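Local coordinates for protein lipase (Acinetobacter baumannii, PDB 4OPM) that probably hydrolyses ester bonds of lipids as a putative lipase of the alpha/beta hydrolase fold, at residues A[8-12]-A[192-196]; A[16-22]-A[61-65]. All blocks are in the same frame, centred on the assembly; numbering follows the deposited sequence.

Contact 1 of 2, residues A[8-12]-A[192-196]; sequences SFQTI and FLQAQ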
ATOM      1  N   SER A   8      11.119  -0.736  23.869  1.00 20.03           N
ATOM      2  CA  SER A   8      10.632   0.357  23.047  1.00 17.98           C
ATOM      3  C   SER A   8       9.875  -0.240  21.849  1.00 21.80           C
ATOM      4  O   SER A   8      10.350  -1.213  21.262  1.00 19.75           O
ATOM      5  CB  SER A   8      11.804   1.200  22.567  1.00 20.33           C
ATOM      6  OG  SER A   8      11.396   2.024  21.489  1.00 26.88           O
ATOM      7  N   PHE A   9       8.737   0.348  21.459  1.00 18.39           N
ATOM      8  CA  PHE A   9       7.987  -0.120  20.295  1.00 17.85           C
ATOM      9  C   PHE A   9       8.832   0.004  19.021  1.00 19.68           C
ATOM     10  O   PHE A   9       8.732  -0.853  18.138  1.00 17.79           O
ATOM     11  CB  PHE A   9       6.672   0.644  20.137  1.00 19.63           C
ATOM     12  CG  PHE A   9       5.803   0.158  18.997  1.00 20.27           C
ATOM     13  CD1 PHE A   9       5.248  -1.113  19.018  1.00 22.48           C
ATOM     14  CD2 PHE A   9       5.515   0.986  17.916  1.00 21.99           C
ATOM     15  CE1 PHE A   9       4.411  -1.546  17.984  1.00 23.13           C
ATOM     16  CE2 PHE A   9       4.678   0.552  16.880  1.00 24.96           C
ATOM     17  CZ  PHE A   9       4.138  -0.716  16.918  1.00 22.23           C
ATOM     18  N   GLN A  10       9.709   1.037  18.953  1.00 16.98           N
ATOM     19  CA  GLN A  10      10.604   1.217  17.809  1.00 16.24           C
ATOM     20  C   GLN A  10      11.547   0.009  17.677  1.00 20.39           C
ATOM     21  O   GLN A  10      11.787  -0.436  16.554  1.00 21.69           O
ATOM     22  CB  GLN A  10      11.396   2.527  17.941  1.00 17.60           C
ATOM     23  CG  GLN A  10      10.534   3.779  17.702  1.00 20.76           C
ATOM     24  CD  GLN A  10       9.867   3.782  16.332  1.00 25.48           C
ATOM     25  OE1 GLN A  10       8.652   3.934  16.212  1.00 23.25           O
ATOM     26  NE2 GLN A  10      10.631   3.569  15.273  1.00 21.67           N
ATOM     27  N   THR A  11      12.022  -0.554  18.818  1.00 16.16           N
ATOM     28  CA  THR A  11      12.887  -1.747  18.855  1.00 16.97           C
ATOM     29  C   THR A  11      12.094  -2.954  18.322  1.00 20.19           C
ATOM     30  O   THR A  11      12.656  -3.762  17.575  1.00 19.14           O
ATOM     31  CB  THR A  11      13.441  -1.979  20.282  1.00 24.33           C
ATOM     32  OG1 THR A  11      14.182  -0.825  20.671  1.00 24.49           O
ATOM     33  CG2 THR A  11      14.348  -3.211  20.379  1.00 27.87           C
ATOM     34  N   ILE A  12      10.792  -3.049  18.668  1.00 17.37           N
ATOM     35  CA  ILE A  12       9.905  -4.125  18.177  1.00 15.98           C
ATOM     36  C   ILE A  12       9.817  -4.041  16.644  1.00 17.35           C
ATOM     37  O   ILE A  12      10.003  -5.053  15.977  1.00 16.74           O
ATOM     38  CB  ILE A  12       8.490  -4.065  18.827  1.00 18.68           C
ATOM     39  CG1 ILE A  12       8.534  -4.301  20.362  1.00 18.51           C
ATOM     40  CG2 ILE A  12       7.467  -4.988  18.112  1.00 21.44           C
ATOM     41  CD1 ILE A  12       9.055  -5.728  20.841  1.00 24.15           C
ATOM     42  N   PHE A 192       1.050  -2.486  22.160  1.00 19.24           N
ATOM     43  CA  PHE A 192       1.502  -2.236  20.784  1.00 18.71           C
ATOM     44  C   PHE A 192       0.488  -1.367  20.043  1.00 23.12           C
ATOM     45  O   PHE A 192       0.886  -0.490  19.280  1.00 20.95           O
ATOM     46  CB  PHE A 192       1.709  -3.549  20.008  1.00 19.93           C
ATOM     47  CG  PHE A 192       2.907  -4.420  20.338  1.00 20.94           C
ATOM     48  CD1 PHE A 192       3.518  -4.358  21.588  1.00 24.38           C
ATOM     49  CD2 PHE A 192       3.367  -5.364  19.425  1.00 23.02           C
ATOM     50  CE1 PHE A 192       4.601  -5.190  21.894  1.00 25.85           C
ATOM     51  CE2 PHE A 192       4.426  -6.218  19.748  1.00 24.77           C
ATOM     52  CZ  PHE A 192       5.041  -6.118  20.971  1.00 23.42           C
ATOM     53  N   LEU A 193      -0.822  -1.639  20.242  1.00 21.80           N
ATOM     54  CA  LEU A 193      -1.920  -0.878  19.638  1.00 22.57           C
ATOM     55  C   LEU A 193      -1.788   0.606  20.044  1.00 25.42           C
ATOM     56  O   LEU A 193      -1.855   1.488  19.186  1.00 24.04           O
ATOM     57  CB  LEU A 193      -3.272  -1.463  20.109  1.00 23.67           C
ATOM     58  CG  LEU A 193      -4.528  -0.985  19.379  1.00 29.95           C
ATOM     59  CD1 LEU A 193      -5.555  -2.104  19.303  1.00 31.36           C
ATOM     60  CD2 LEU A 193      -5.144   0.253  20.052  1.00 33.75           C
ATOM     61  N   GLN A 194      -1.575   0.860  21.344  1.00 22.34           N
ATOM     62  CA  GLN A 194      -1.449   2.213  21.903  1.00 22.64           C
ATOM     63  C   GLN A 194      -0.215   2.942  21.355  1.00 23.23           C
ATOM     64  O   GLN A 194      -0.306   4.132  21.049  1.00 20.93           O
ATOM     65  CB  GLN A 194      -1.418   2.157  23.434  1.00 25.22           C
ATOM     66  CG  GLN A 194      -2.813   1.883  24.009  1.00 43.30           C
ATOM     67  CD  GLN A 194      -2.842   1.416  25.441  1.00 62.73           C
ATOM     68  OE1 GLN A 194      -1.870   1.530  26.193  1.00 62.54           O
ATOM     69  NE2 GLN A 194      -3.980   0.885  25.853  1.00 52.70           N
ATOM     70  N   ALA A 195       0.920   2.217  21.192  1.00 19.59           N
ATOM     71  CA  ALA A 195       2.154   2.776  20.631  1.00 19.14           C
ATOM     72  C   ALA A 195       1.952   3.127  19.154  1.00 21.65           C
ATOM     73  O   ALA A 195       2.332   4.222  18.740  1.00 20.92           O
ATOM     74  CB  ALA A 195       3.297   1.788  20.788  1.00 19.23           C
ATOM     75  N   GLN A 196       1.312   2.227  18.374  1.00 18.87           N
ATOM     76  CA  GLN A 196       1.040   2.489  16.956  1.00 18.23           C
ATOM     77  C   GLN A 196       0.069   3.667  16.808  1.00 21.07           C
ATOM     78  O   GLN A 196       0.295   4.547  15.967  1.00 21.23           O
ATOM     79  CB  GLN A 196       0.494   1.232  16.243  1.00 18.98           C
ATOM     80  CG  GLN A 196       0.286   1.413  14.721  1.00 26.35           C
ATOM     81  CD  GLN A 196       1.507   1.931  13.995  1.00 44.17           C
ATOM     82  OE1 GLN A 196       2.611   1.393  14.121  1.00 43.33           O
ATOM     83  NE2 GLN A 196       1.329   2.988  13.209  1.00 42.28           N
TER

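Contact 2 of 2, residues A[16-22]-A[61-65]; sequences ERNWAGL and NRVAH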
ATOM      1  N   GLU A  16      10.955  -6.809  13.816  1.00 15.27           N
ATOM      2  CA  GLU A  16      10.023  -7.357  12.823  1.00 14.25           C
ATOM      3  C   GLU A  16      10.612  -7.200  11.414  1.00 17.18           C
ATOM      4  O   GLU A  16      10.519  -8.129  10.617  1.00 15.65           O
ATOM      5  CB  GLU A  16       8.628  -6.727  12.898  1.00 15.22           C
ATOM      6  CG  GLU A  16       7.625  -7.554  12.100  1.00 17.14           C
ATOM      7  CD  GLU A  16       6.255  -6.943  11.870  1.00 28.94           C
ATOM      8  OE1 GLU A  16       6.183  -5.737  11.547  1.00 21.62           O
ATOM      9  OE2 GLU A  16       5.258  -7.701  11.941  1.00 23.39           O
ATOM     10  N   ARG A  17      11.236  -6.027  11.116  1.00 13.75           N
ATOM     11  CA  ARG A  17      11.878  -5.801   9.813  1.00 13.63           C
ATOM     12  C   ARG A  17      13.007  -6.827   9.601  1.00 17.04           C
ATOM     13  O   ARG A  17      13.130  -7.408   8.518  1.00 15.19           O
ATOM     14  CB  ARG A  17      12.428  -4.375   9.701  1.00 14.07           C
ATOM     15  CG  ARG A  17      11.346  -3.306   9.680  1.00 15.00           C
ATOM     16  CD  ARG A  17      11.958  -1.945  10.005  1.00 17.31           C
ATOM     17  NE  ARG A  17      10.906  -0.974  10.329  1.00 19.05           N
ATOM     18  CZ  ARG A  17      11.087   0.114  11.066  1.00 27.36           C
ATOM     19  NH1 ARG A  17      12.283   0.386  11.578  1.00 18.67           N
ATOM     20  NH2 ARG A  17      10.073   0.930  11.312  1.00 19.98           N
ATOM     21  N   ASN A  18      13.806  -7.072  10.660  1.00 15.34           N
ATOM     22  CA  ASN A  18      14.893  -8.052  10.592  1.00 15.79           C
ATOM     23  C   ASN A  18      14.336  -9.464  10.280  1.00 18.95           C
ATOM     24  O   ASN A  18      14.882 -10.163   9.428  1.00 18.09           O
ATOM     25  CB  ASN A  18      15.694  -8.065  11.889  1.00 17.98           C
ATOM     26  CG  ASN A  18      16.967  -8.855  11.739  1.00 42.13           C
ATOM     27  OD1 ASN A  18      17.052 -10.021  12.137  1.00 42.10           O
ATOM     28  ND2 ASN A  18      17.941  -8.277  11.059  1.00 32.57           N
ATOM     29  N   TRP A  19      13.227  -9.848  10.932  1.00 16.06           N
ATOM     30  CA  TRP A  19      12.547 -11.130  10.723  1.00 16.01           C
ATOM     31  C   TRP A  19      12.052 -11.252   9.260  1.00 18.64           C
ATOM     32  O   TRP A  19      12.044 -12.346   8.696  1.00 18.70           O
ATOM     33  CB  TRP A  19      11.380 -11.276  11.725  1.00 14.74           C
ATOM     34  CG  TRP A  19      10.421 -12.378  11.394  1.00 15.26           C
ATOM     35  CD1 TRP A  19      10.558 -13.709  11.681  1.00 18.10           C
ATOM     36  CD2 TRP A  19       9.191 -12.246  10.661  1.00 14.58           C
ATOM     37  NE1 TRP A  19       9.493 -14.414  11.161  1.00 17.23           N
ATOM     38  CE2 TRP A  19       8.627 -13.539  10.555  1.00 18.54           C
ATOM     39  CE3 TRP A  19       8.493 -11.149  10.112  1.00 15.87           C
ATOM     40  CZ2 TRP A  19       7.401 -13.768   9.917  1.00 17.47           C
ATOM     41  CZ3 TRP A  19       7.281 -11.373   9.469  1.00 17.50           C
ATOM     42  CH2 TRP A  19       6.734 -12.665   9.397  1.00 17.77           C
ATOM     43  N   ALA A  20      11.628 -10.123   8.666  1.00 15.81           N
ATOM     44  CA  ALA A  20      11.157 -10.064   7.288  1.00 15.30           C
ATOM     45  C   ALA A  20      12.325 -10.065   6.267  1.00 18.58           C
ATOM     46  O   ALA A  20      12.071 -10.109   5.057  1.00 17.94           O
ATOM     47  CB  ALA A  20      10.295  -8.833   7.096  1.00 15.87           C
ATOM     48  N   GLY A  21      13.570 -10.017   6.766  1.00 15.23           N
ATOM     49  CA  GLY A  21      14.775  -9.960   5.942  1.00 15.80           C
ATOM     50  C   GLY A  21      14.988  -8.577   5.344  1.00 20.08           C
ATOM     51  O   GLY A  21      15.535  -8.443   4.247  1.00 19.83           O
ATOM     52  N   LEU A  22      14.543  -7.532   6.076  1.00 16.27           N
ATOM     53  CA  LEU A  22      14.640  -6.145   5.650  1.00 15.68           C
ATOM     54  C   LEU A  22      15.565  -5.334   6.524  1.00 19.88           C
ATOM     55  O   LEU A  22      15.680  -5.594   7.731  1.00 19.50           O
ATOM     56  CB  LEU A  22      13.248  -5.487   5.701  1.00 14.30           C
ATOM     57  CG  LEU A  22      12.124  -6.120   4.853  1.00 16.89           C
ATOM     58  CD1 LEU A  22      10.754  -5.604   5.302  1.00 16.27           C
ATOM     59  CD2 LEU A  22      12.327  -5.842   3.345  1.00 17.93           C
ATOM     60  N   ASN A  61       5.495  -5.973   6.064  1.00 13.65           N
ATOM     61  CA  ASN A  61       6.489  -6.866   6.683  1.00 12.59           C
ATOM     62  C   ASN A  61       6.124  -8.340   6.611  1.00 17.27           C
ATOM     63  O   ASN A  61       6.984  -9.141   6.237  1.00 15.88           O
ATOM     64  CB  ASN A  61       6.792  -6.485   8.130  1.00 14.87           C
ATOM     65  CG  ASN A  61       7.617  -5.209   8.226  1.00 20.87           C
ATOM     66  OD1 ASN A  61       8.159  -4.718   7.222  1.00 18.88           O
ATOM     67  ND2 ASN A  61       7.705  -4.633   9.418  1.00 15.57           N
ATOM     68  N   ARG A  62       4.866  -8.690   6.929  1.00 15.51           N
ATOM     69  CA  ARG A  62       4.387 -10.093   6.945  1.00 15.73           C
ATOM     70  C   ARG A  62       4.442 -10.727   5.555  1.00 18.56           C
ATOM     71  O   ARG A  62       4.792 -11.899   5.430  1.00 17.73           O
ATOM     72  CB  ARG A  62       2.959 -10.172   7.510  1.00 16.08           C
ATOM     73  CG  ARG A  62       2.883  -9.718   8.943  1.00 21.84           C
ATOM     74  CD  ARG A  62       1.503  -9.871   9.524  1.00 21.92           C
ATOM     75  NE  ARG A  62       1.493  -9.215  10.822  1.00 25.52           N
ATOM     76  CZ  ARG A  62       1.100  -9.766  11.962  1.00 34.22           C
ATOM     77  NH1 ARG A  62       0.591 -10.992  11.975  1.00 25.08           N
ATOM     78  NH2 ARG A  62       1.189  -9.085  13.094  1.00 30.26           N
ATOM     79  N   VAL A  63       4.108  -9.952   4.518  1.00 14.31           N
ATOM     80  CA  VAL A  63       4.165 -10.420   3.135  1.00 13.48           C
ATOM     81  C   VAL A  63       5.638 -10.421   2.676  1.00 15.74           C
ATOM     82  O   VAL A  63       6.103 -11.406   2.083  1.00 14.26           O
ATOM     83  CB  VAL A  63       3.265  -9.547   2.211  1.00 17.37           C
ATOM     84  CG1 VAL A  63       3.605  -9.753   0.735  1.00 18.00           C
ATOM     85  CG2 VAL A  63       1.781  -9.824   2.469  1.00 17.77           C
ATOM     86  N   ALA A  64       6.368  -9.301   2.925  1.00 14.89           N
ATOM     87  CA  ALA A  64       7.769  -9.169   2.488  1.00 15.53           C
ATOM     88  C   ALA A  64       8.636 -10.319   3.018  1.00 16.63           C
ATOM     89  O   ALA A  64       9.533 -10.777   2.321  1.00 15.79           O
ATOM     90  CB  ALA A  64       8.349  -7.835   2.934  1.00 16.25           C
ATOM     91  N   HIS A  65       8.339 -10.810   4.234  1.00 14.69           N
ATOM     92  CA  HIS A  65       9.062 -11.941   4.843  1.00 13.92           C
ATOM     93  C   HIS A  65       9.210 -13.125   3.850  1.00 17.09           C
ATOM     94  O   HIS A  65      10.231 -13.804   3.864  1.00 17.41           O
ATOM     95  CB  HIS A  65       8.311 -12.401   6.101  1.00 14.05           C
ATOM     96  CG  HIS A  65       8.817 -13.680   6.694  1.00 16.94           C
ATOM     97  ND1 HIS A  65       9.952 -13.711   7.474  1.00 18.20           N
ATOM     98  CD2 HIS A  65       8.292 -14.929   6.626  1.00 18.09           C
ATOM     99  CE1 HIS A  65      10.092 -14.970   7.858  1.00 17.99           C
ATOM    100  NE2 HIS A  65       9.126 -15.744   7.357  1.00 17.69           N
TER
HETATM  101  O   HOH W   1       2.726  -6.950  11.821  1.00 35.24           O

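Contact 1 of 2, residues A[8-12]-A[192-196]
Aromatic packing dominates the meeting of the N-terminal helix 9-19 with the start of the long helix 190-220. The CA-to-CB bond of Phe-9 points toward the other helix, and its ring offers an edge to the face of Phe-192, an offset edge-to-face pair with centroids 5.8 Å apart and planes at 63°. One face of the Phe-9 ring is covered by Ala-195, whose CB makes a CH-pi contact 3.9 Å from the ring centroid. Ile-12, one turn after Phe-9, adds an apolar contact, its CG2 3.7 Å from Phe-192 CE2; farther along helix 190-220, Leu-199 also touches Phe-9. Polar groups play a minor part: Gln-196 OE1 lies 3.5 Å from Phe-9 CE2, and Ser-8 N-caps its own helix through a weak bond from Gln-10 N to Ser-8 OG, 3.2 Å long. With 261 Å² buried and every touching residue partly exposed, this is a small surface patch that joins the two helices by apolar and ring contacts rather than by directional polar bonds.

Contact 2 of 2, residues A[16-22]-A[61-65]
This is a mixed polar and aromatic contact, partly buried, in which the end of helix 9-19 and the turn into strand 22-29 pack against the short helix 61-64, just before strand 72-76 of the central sheet. The indole of Trp-19 lies almost flat on the imidazole of His-65: its six-membered ring and the histidine ring form an offset stack, with centroids 3.8 Å apart and planes at 6°. The same histidine donates from ND1 to the backbone oxygen Trp-19 O at 2.8 Å, so stacking and hydrogen bonding fix its ring together. Alongside, Asn-61 ND2 donates to Glu-16 OE1 at 2.8 Å and also bonds Asp-58, which forms a salt bridge with Arg-17. The other carboxylate oxygen, Glu-16 OE2, reaches Arg-62 through a water that donates to it at 2.6 Å and accepts from Arg-62 NE at 2.8 Å. Beneath this polar layer, Ala-20 CB sits 3.4 Å from Asn-61 O, and Leu-22 CD1 meets Ala-64 CB at 4.0 Å; Leu-22 and Ala-64 both touch Ile-75 of strand 72-76. At Gly-21 the chain leaves the helix with positive phi, while Leu-22 N bonds Arg-17 O at 2.8 Å and Gly-21 N bonds Asn-18 O at 3.0 Å. Within 16-22 these two bonds make a Schellman motif, which ends the N-terminal helix and turns the chain into strand 22-29, at one edge of the alpha/beta hydrolase sheet, while helix 61-64 packs against it.

Overall arrangement
Helix 9-19 takes part in both contacts, its first turn in contact 1 and its last in contact 2; the centres of the two contacts are about 16 Å apart. Contact 1 is the more peripheral: its centre lies about 21 Å from the centre of the chain, against about 15 Å for the centre of contact 2, and it has no buried residue, whereas five of the nine touching residues of contact 2 are buried. Their chemistry follows: an edge-to-face ring pair and aliphatic groups on the surface, a parallel ring stack with direct and water-mediated hydrogen bonds nearer the sheet. Together they tie the N-terminal helix at one end to helix 190-220 and at the other to helix 61-64.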